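Local coordinates for protein 6-phosphogluconolactonase (Trypanosoma cruzi, PDB 6VYE) that probably hydrolyses 6-phosphogluconolactone to 6-phosphogluconate, the second step of the oxidative pentose phosphate pathway, at residues A[30-35]-A[163-168]; A[58-63]-A[96-101]; A[231-236]-A[257-262]. One frame throughout, in Å; residues are numbered along the deposited sequence.

Interaction 1 of 3, residues A[30-35]-A[163-168]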
# COMPACT_ATOMS: atom_id res chain seq x y z
N LYS A 30 9.93 -11.02 -6.18
CA LYS A 30 10.88 -11.94 -5.49
C LYS A 30 10.69 -11.78 -3.97
O LYS A 30 10.59 -12.80 -3.24
CB LYS A 30 12.33 -11.65 -5.88
CG LYS A 30 13.38 -12.57 -5.26
CD LYS A 30 14.78 -12.40 -5.83
CE LYS A 30 15.78 -13.41 -5.29
NZ LYS A 30 17.16 -13.15 -5.76
N LYS A 31 10.66 -10.53 -3.51
CA LYS A 31 10.46 -10.20 -2.08
C LYS A 31 9.13 -10.82 -1.60
O LYS A 31 9.16 -11.47 -0.56
CB LYS A 31 10.50 -8.68 -1.86
CG LYS A 31 10.47 -8.26 -0.39
CD LYS A 31 11.46 -9.04 0.45
CE LYS A 31 12.12 -8.24 1.54
NZ LYS A 31 13.11 -9.08 2.25
N ILE A 32 8.02 -10.56 -2.30
CA ILE A 32 6.69 -11.10 -1.89
C ILE A 32 6.74 -12.62 -1.79
O ILE A 32 6.32 -13.17 -0.75
CB ILE A 32 5.55 -10.60 -2.79
CG1 ILE A 32 5.29 -9.10 -2.61
CG2 ILE A 32 4.27 -11.40 -2.56
CD1 ILE A 32 4.65 -8.46 -3.82
N VAL A 33 7.28 -13.29 -2.79
CA VAL A 33 7.38 -14.78 -2.82
C VAL A 33 8.27 -15.26 -1.67
O VAL A 33 7.86 -16.20 -1.02
CB VAL A 33 7.84 -15.30 -4.19
CG1 VAL A 33 8.18 -16.79 -4.18
CG2 VAL A 33 6.79 -15.01 -5.25
N GLU A 34 9.39 -14.61 -1.41
CA GLU A 34 10.28 -14.94 -0.27
C GLU A 34 9.50 -14.85 1.04
O GLU A 34 9.70 -15.74 1.90
CB GLU A 34 11.45 -13.94 -0.16
CG GLU A 34 12.67 -14.35 -0.95
CD GLU A 34 13.71 -13.25 -1.14
OE1 GLU A 34 13.56 -12.13 -0.53
OE2 GLU A 34 14.64 -13.50 -1.92
N ILE A 35 8.68 -13.80 1.22
CA ILE A 35 7.90 -13.61 2.48
C ILE A 35 6.89 -14.77 2.56
O ILE A 35 6.70 -15.31 3.63
CB ILE A 35 7.23 -12.22 2.51
CG1 ILE A 35 8.27 -11.10 2.61
CG2 ILE A 35 6.20 -12.15 3.62
CD1 ILE A 35 7.70 -9.74 2.33
N ILE A 163 1.77 -8.23 4.64
CA ILE A 163 2.50 -7.43 3.63
C ILE A 163 1.71 -6.15 3.36
O ILE A 163 0.49 -6.23 3.13
CB ILE A 163 2.79 -8.23 2.35
CG1 ILE A 163 3.41 -9.60 2.66
CG2 ILE A 163 3.65 -7.41 1.41
CD1 ILE A 163 3.74 -10.44 1.47
N VAL A 164 2.39 -5.01 3.36
CA VAL A 164 1.79 -3.78 2.78
C VAL A 164 2.68 -3.30 1.64
O VAL A 164 3.87 -3.03 1.87
CB VAL A 164 1.57 -2.71 3.85
CG1 VAL A 164 1.14 -1.40 3.19
CG2 VAL A 164 0.55 -3.17 4.88
N LEU A 165 2.12 -3.23 0.44
CA LEU A 165 2.79 -2.68 -0.76
C LEU A 165 2.45 -1.21 -0.94
O LEU A 165 1.27 -0.88 -1.05
CB LEU A 165 2.27 -3.44 -1.96
CG LEU A 165 3.07 -4.64 -2.38
CD1 LEU A 165 2.24 -5.39 -3.42
CD2 LEU A 165 4.41 -4.18 -2.97
N LEU A 166 3.44 -0.35 -1.08
CA LEU A 166 3.20 1.10 -1.21
C LEU A 166 3.93 1.67 -2.43
O LEU A 166 4.98 1.11 -2.83
CB LEU A 166 3.69 1.75 0.08
CG LEU A 166 2.95 1.34 1.36
CD1 LEU A 166 3.59 2.01 2.54
CD2 LEU A 166 1.47 1.67 1.31
N GLY A 167 3.41 2.74 -3.00
CA GLY A 167 4.15 3.52 -4.02
C GLY A 167 4.37 4.93 -3.51
O GLY A 167 3.55 5.35 -2.70
N LEU A 168 5.48 5.57 -3.86
CA LEU A 168 5.77 6.97 -3.47
C LEU A 168 5.31 7.90 -4.60
O LEU A 168 5.83 7.75 -5.74
CB LEU A 168 7.26 7.13 -3.22
CG LEU A 168 7.64 8.41 -2.50
CD1 LEU A 168 7.10 8.38 -1.07
CD2 LEU A 168 9.14 8.64 -2.51
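Ile32 and Ile35, one helical turn apart on helix 24-38, pack on Ile163 and Leu165 of strand 163-167, a helix-on-sheet layer of the Rossmann-like alpha/beta fold of this lactonase family. The helix runs almost exactly antiparallel to the strand, at 172°, with the two axes 10.8 Å apart, and only apolar side-chain carbons bridge them. Packing is tightest round Ile163, whose CG1 stands anti to its own carbonyl carbon (chi1 -49°) and sends CD1 toward the helix. That methyl meets Ile35 tip to tip, 3.7 Å from Ile35 CG2, and also lies 4.1 Å from Ile35 CD1, so it sits against both branches of the helix residue. On its other flank Ile163 CD1 touches Ile32 more lightly, 4.2 Å from Ile32 CG2. Ile32, Ile35, Ile163 and Leu165 are all buried, and Leu59 of helix 54-66 packs on both Ile32 and Leu165, while Ile35 also touches His219 on the neighbouring strand 219-224. The opposite side of the helix turns to the surface: Lys30 and Glu34 extend from it into exposed positions, and Val33, whose CB points away from the strand, is only partly covered. Lys31, partly exposed, bends across the sheet toward Asp256 and Thr258 instead of meeting strand 163-167. Along the strand, contact with the helix ends at Leu165, which crosses Ile32 at about a right angle, its CD1 lying 3.9 Å from Ile32 CD1.

Interaction 2 of 3, residues A[58-63]-A[96-101]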
# COMPACT_ATOMS: atom_id res chain seq x y z
N MET A 58 2.39 -4.13 -13.19
CA MET A 58 3.38 -5.05 -13.80
C MET A 58 3.76 -6.13 -12.80
O MET A 58 3.97 -7.25 -13.25
CB MET A 58 4.63 -4.28 -14.25
CG MET A 58 4.35 -3.48 -15.48
SD MET A 58 5.65 -2.30 -15.73
CE MET A 58 6.94 -3.45 -16.21
N LEU A 59 3.92 -5.79 -11.52
CA LEU A 59 4.18 -6.78 -10.44
C LEU A 59 3.04 -7.81 -10.44
O LEU A 59 3.33 -8.98 -10.40
CB LEU A 59 4.36 -6.02 -9.12
CG LEU A 59 4.23 -6.81 -7.82
CD1 LEU A 59 5.19 -7.96 -7.78
CD2 LEU A 59 4.42 -5.93 -6.61
N TYR A 60 1.79 -7.38 -10.55
CA TYR A 60 0.61 -8.28 -10.45
C TYR A 60 0.52 -9.17 -11.69
O TYR A 60 0.11 -10.36 -11.51
CB TYR A 60 -0.69 -7.52 -10.20
CG TYR A 60 -0.66 -6.56 -9.05
CD1 TYR A 60 0.24 -6.70 -8.01
CD2 TYR A 60 -1.55 -5.50 -9.01
CE1 TYR A 60 0.24 -5.80 -6.95
CE2 TYR A 60 -1.53 -4.57 -8.00
CZ TYR A 60 -0.63 -4.72 -6.95
OH TYR A 60 -0.64 -3.79 -5.96
N SER A 61 0.91 -8.66 -12.86
CA SER A 61 0.96 -9.44 -14.13
C SER A 61 2.09 -10.46 -14.02
O SER A 61 1.92 -11.57 -14.50
CB SER A 61 1.16 -8.57 -15.33
OG SER A 61 0.23 -7.51 -15.28
N LEU A 62 3.22 -10.05 -13.45
CA LEU A 62 4.35 -10.96 -13.20
C LEU A 62 3.91 -12.10 -12.26
O LEU A 62 4.16 -13.25 -12.64
CB LEU A 62 5.51 -10.13 -12.65
CG LEU A 62 6.83 -10.86 -12.43
CD1 LEU A 62 7.23 -11.70 -13.66
CD2 LEU A 62 7.91 -9.85 -12.10
N LEU A 63 3.22 -11.82 -11.14
CA LEU A 63 2.71 -12.84 -10.19
C LEU A 63 1.79 -13.81 -10.94
O LEU A 63 1.85 -15.04 -10.67
CB LEU A 63 1.97 -12.17 -9.02
CG LEU A 63 2.86 -11.46 -8.00
CD1 LEU A 63 2.07 -10.54 -7.08
CD2 LEU A 63 3.63 -12.46 -7.17
N TYR A 96 -9.08 -1.86 -7.92
CA TYR A 96 -9.63 -3.23 -8.02
C TYR A 96 -9.72 -3.66 -9.50
O TYR A 96 -9.23 -4.78 -9.84
CB TYR A 96 -10.96 -3.35 -7.28
CG TYR A 96 -11.59 -4.69 -7.52
CD1 TYR A 96 -10.90 -5.84 -7.19
CD2 TYR A 96 -12.82 -4.82 -8.14
CE1 TYR A 96 -11.42 -7.09 -7.45
CE2 TYR A 96 -13.37 -6.07 -8.40
CZ TYR A 96 -12.66 -7.21 -8.04
OH TYR A 96 -13.14 -8.46 -8.27
N ASN A 97 -10.23 -2.79 -10.37
CA ASN A 97 -10.35 -3.09 -11.83
C ASN A 97 -8.98 -3.48 -12.42
O ASN A 97 -8.89 -4.52 -13.16
CB ASN A 97 -10.95 -1.91 -12.59
CG ASN A 97 -11.09 -2.19 -14.08
OD1 ASN A 97 -11.79 -3.12 -14.45
ND2 ASN A 97 -10.42 -1.41 -14.91
N MET A 98 -7.94 -2.71 -12.09
CA MET A 98 -6.57 -2.94 -12.61
C MET A 98 -6.01 -4.27 -12.06
O MET A 98 -5.49 -5.08 -12.85
CB MET A 98 -5.65 -1.76 -12.24
CG MET A 98 -4.20 -1.94 -12.64
SD MET A 98 -3.14 -2.88 -11.42
CE MET A 98 -2.66 -1.59 -10.29
N ALA A 99 -6.10 -4.49 -10.75
CA ALA A 99 -5.58 -5.71 -10.07
C ALA A 99 -6.31 -6.94 -10.64
O ALA A 99 -5.66 -7.96 -10.83
CB ALA A 99 -5.76 -5.60 -8.55
N ARG A 100 -7.62 -6.81 -10.87
CA ARG A 100 -8.51 -7.88 -11.39
C ARG A 100 -8.06 -8.25 -12.81
O ARG A 100 -7.91 -9.47 -13.07
CB ARG A 100 -9.97 -7.43 -11.33
CG ARG A 100 -10.99 -8.50 -11.70
CD ARG A 100 -12.31 -7.96 -12.22
NE ARG A 100 -12.49 -8.22 -13.66
CZ ARG A 100 -12.45 -7.32 -14.66
NH1 ARG A 100 -12.66 -7.72 -15.90
NH2 ARG A 100 -12.21 -6.03 -14.44
N GLN A 101 -7.81 -7.26 -13.69
CA GLN A 101 -7.42 -7.55 -15.09
C GLN A 101 -6.07 -8.28 -15.09
O GLN A 101 -5.90 -9.24 -15.87
CB GLN A 101 -7.41 -6.28 -15.93
CG GLN A 101 -8.80 -5.74 -16.21
CD GLN A 101 -8.84 -4.39 -16.89
OE1 GLN A 101 -9.81 -4.05 -17.56
NE2 GLN A 101 -7.76 -3.62 -16.74
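Tyr60 brings the CD2 and CE2 atoms of its ring against the sulfur and terminal methyl of Met98, joining helix 54-66 to helix 95-104. The two side chains cross at about a right angle. Met98 SD is 3.9 Å from Tyr60 CD2, and Met98 CE is equally close, 3.9 Å, to Tyr60 CE2. This is a Met-aromatic contact of oblique geometry: the sulfur lies 5.1 Å from the centroid of the Tyr60 ring and 72° off its normal. Met98 reaches this place by leaving its backbone with CG anti to N and then bending at both chi2 and chi3 (each -85°), which folds the thioether back to the ring. Beside it Ala99, where the two backbones come nearest, adds a small apolar patch, with its CB 4.2 Å from Tyr60 CD2. Ala102 and Leu103 extend the surface on which Tyr60 lies, and Leu50 of strand 46-50 touches both Tyr60 and Ala99. The chemistry divides along the ring: its CD2 and CE2 carbons meet an alanine and a polarisable sulfur, while the hydroxyl of this buried residue is satisfied by a hydrogen bond to the Ser51 carbonyl, which should limit how far the ring can shift.

Interaction 3 of 3, residues A[231-236]-A[257-262]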
# COMPACT_ATOMS: atom_id res chain seq x y z
N CYS A 231 13.84 14.24 -4.03
CA CYS A 231 13.65 15.18 -2.90
C CYS A 231 12.70 14.57 -1.85
O CYS A 231 13.08 14.50 -0.67
CB CYS A 231 13.17 16.53 -3.42
SG CYS A 231 13.00 17.74 -2.10
N VAL A 232 11.51 14.11 -2.25
CA VAL A 232 10.57 13.47 -1.27
C VAL A 232 11.19 12.20 -0.69
O VAL A 232 11.04 11.95 0.52
CB VAL A 232 9.16 13.22 -1.84
CG1 VAL A 232 8.45 14.54 -2.06
CG2 VAL A 232 9.17 12.39 -3.10
N LEU A 233 11.92 11.41 -1.46
CA LEU A 233 12.55 10.18 -0.88
C LEU A 233 13.56 10.58 0.20
O LEU A 233 13.53 10.00 1.29
CB LEU A 233 13.21 9.35 -1.97
CG LEU A 233 13.87 8.07 -1.46
CD1 LEU A 233 12.84 7.12 -0.83
CD2 LEU A 233 14.64 7.41 -2.60
N ASN A 234 14.40 11.56 -0.09
CA ASN A 234 15.44 12.06 0.83
C ASN A 234 14.77 12.55 2.14
O ASN A 234 15.38 12.42 3.20
CB ASN A 234 16.31 13.11 0.11
CG ASN A 234 17.14 12.55 -1.05
OD1 ASN A 234 17.43 11.35 -1.14
ND2 ASN A 234 17.52 13.42 -1.98
N GLY A 235 13.55 13.07 2.10
CA GLY A 235 12.86 13.59 3.29
C GLY A 235 12.35 12.47 4.17
O GLY A 235 12.06 12.78 5.32
N ILE A 236 12.25 11.22 3.67
CA ILE A 236 11.96 10.02 4.52
C ILE A 236 13.28 9.53 5.13
O ILE A 236 13.31 9.22 6.36
CB ILE A 236 11.26 8.88 3.75
CG1 ILE A 236 10.02 9.35 2.98
CG2 ILE A 236 10.90 7.75 4.69
CD1 ILE A 236 9.53 8.34 1.99
N VAL A 257 11.08 -3.47 6.67
CA VAL A 257 10.86 -2.43 5.63
C VAL A 257 11.86 -2.62 4.50
O VAL A 257 13.05 -2.62 4.78
CB VAL A 257 10.95 -1.00 6.20
CG1 VAL A 257 10.77 0.05 5.12
CG2 VAL A 257 9.91 -0.80 7.28
N THR A 258 11.36 -2.71 3.27
CA THR A 258 12.19 -2.79 2.03
C THR A 258 11.78 -1.65 1.11
O THR A 258 10.60 -1.56 0.82
CB THR A 258 12.03 -4.12 1.29
OG1 THR A 258 12.20 -5.15 2.26
CG2 THR A 258 13.03 -4.33 0.18
N PHE A 259 12.75 -0.79 0.74
CA PHE A 259 12.62 0.24 -0.32
C PHE A 259 13.28 -0.32 -1.58
O PHE A 259 14.46 -0.74 -1.55
CB PHE A 259 13.27 1.57 0.10
CG PHE A 259 12.54 2.40 1.13
CD1 PHE A 259 12.93 3.70 1.37
CD2 PHE A 259 11.52 1.87 1.91
CE1 PHE A 259 12.30 4.48 2.32
CE2 PHE A 259 10.86 2.66 2.84
CZ PHE A 259 11.24 3.97 3.04
N ILE A 260 12.51 -0.40 -2.66
CA ILE A 260 12.97 -0.89 -3.98
C ILE A 260 12.98 0.34 -4.90
O ILE A 260 11.91 0.94 -5.13
CB ILE A 260 12.10 -2.07 -4.46
CG1 ILE A 260 11.98 -3.15 -3.38
CG2 ILE A 260 12.60 -2.65 -5.79
CD1 ILE A 260 11.17 -4.37 -3.82
N LEU A 261 14.17 0.74 -5.34
CA LEU A 261 14.43 2.02 -6.03
C LEU A 261 15.07 1.78 -7.41
O LEU A 261 15.76 0.75 -7.60
CB LEU A 261 15.38 2.83 -5.15
CG LEU A 261 14.96 2.96 -3.69
CD1 LEU A 261 15.99 3.78 -2.93
CD2 LEU A 261 13.59 3.62 -3.59
N ASP A 262 14.91 2.75 -8.31
CA ASP A 262 15.73 2.85 -9.55
C ASP A 262 16.97 3.68 -9.22
O ASP A 262 17.03 4.26 -8.10
CB ASP A 262 14.89 3.37 -10.73
CG ASP A 262 14.64 4.87 -10.75
OD1 ASP A 262 14.59 5.50 -9.66
OD2 ASP A 262 14.50 5.41 -11.87
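Leu233 and Ile236 of helix 230-237 face Phe259 and Leu261 of strand 256-262, and every contact across the pair is apolar. The aliphatic contact is between two leucines that reach toward each other tip to tip, Leu233 CD2 lying 3.9 Å from Leu261 CD1 and 4.1 Å from Leu261 CD2. With its CG anti to the backbone N (chi1 -180°), Leu233 stretches out from the helix and divides its methyls between two strand residues. The aromatic contacts all involve Phe259. Leu233 CD1 approaches obliquely and is 4.1 Å from Phe259 CD1, the two side chains sliding past each other in opposite directions. Ile236 instead comes to the ring edge, near its plane, with CG2 4.1 Å from Phe259 CZ. No hydrogen bond joins the two segments; backbone bonds hold the strand in the sheet, from Phe259 to Lys14 and Ile16 on one side and from Thr258 to Val220 and Leu222 on the other. Helix and strand run at 150° to each other, their axes 12.4 Å apart, a gap bridged by these long side chains. Such packing belongs to the beta-alpha-beta unit of strand 219-224, helix 230-237 and strand 256-262, a building block of Rossmann-like folds.

How the interactions relate
All three contacts belong to one alpha/beta fold built round a mixed sheet, in which strand 163-167 lies two places from strand 256-262, with strand 219-224 between them. Interactions 1 and 2 have centres about 14 Å apart and meet directly, Leu59 and Tyr60 of helix 54-66 touching Leu165, and Leu59 also Ile32. Interaction 3 is about 14 Å from interaction 1, joined through Leu168, beyond the strand end, but about 23 Å from interaction 2. Along the chain, both segments of interaction 2 fall between those of interaction 1; interaction 3 follows. Interactions 1 and 2 pack on one face of the sheet and interaction 3 on the other, as in a three-layer Rossmann-like fold.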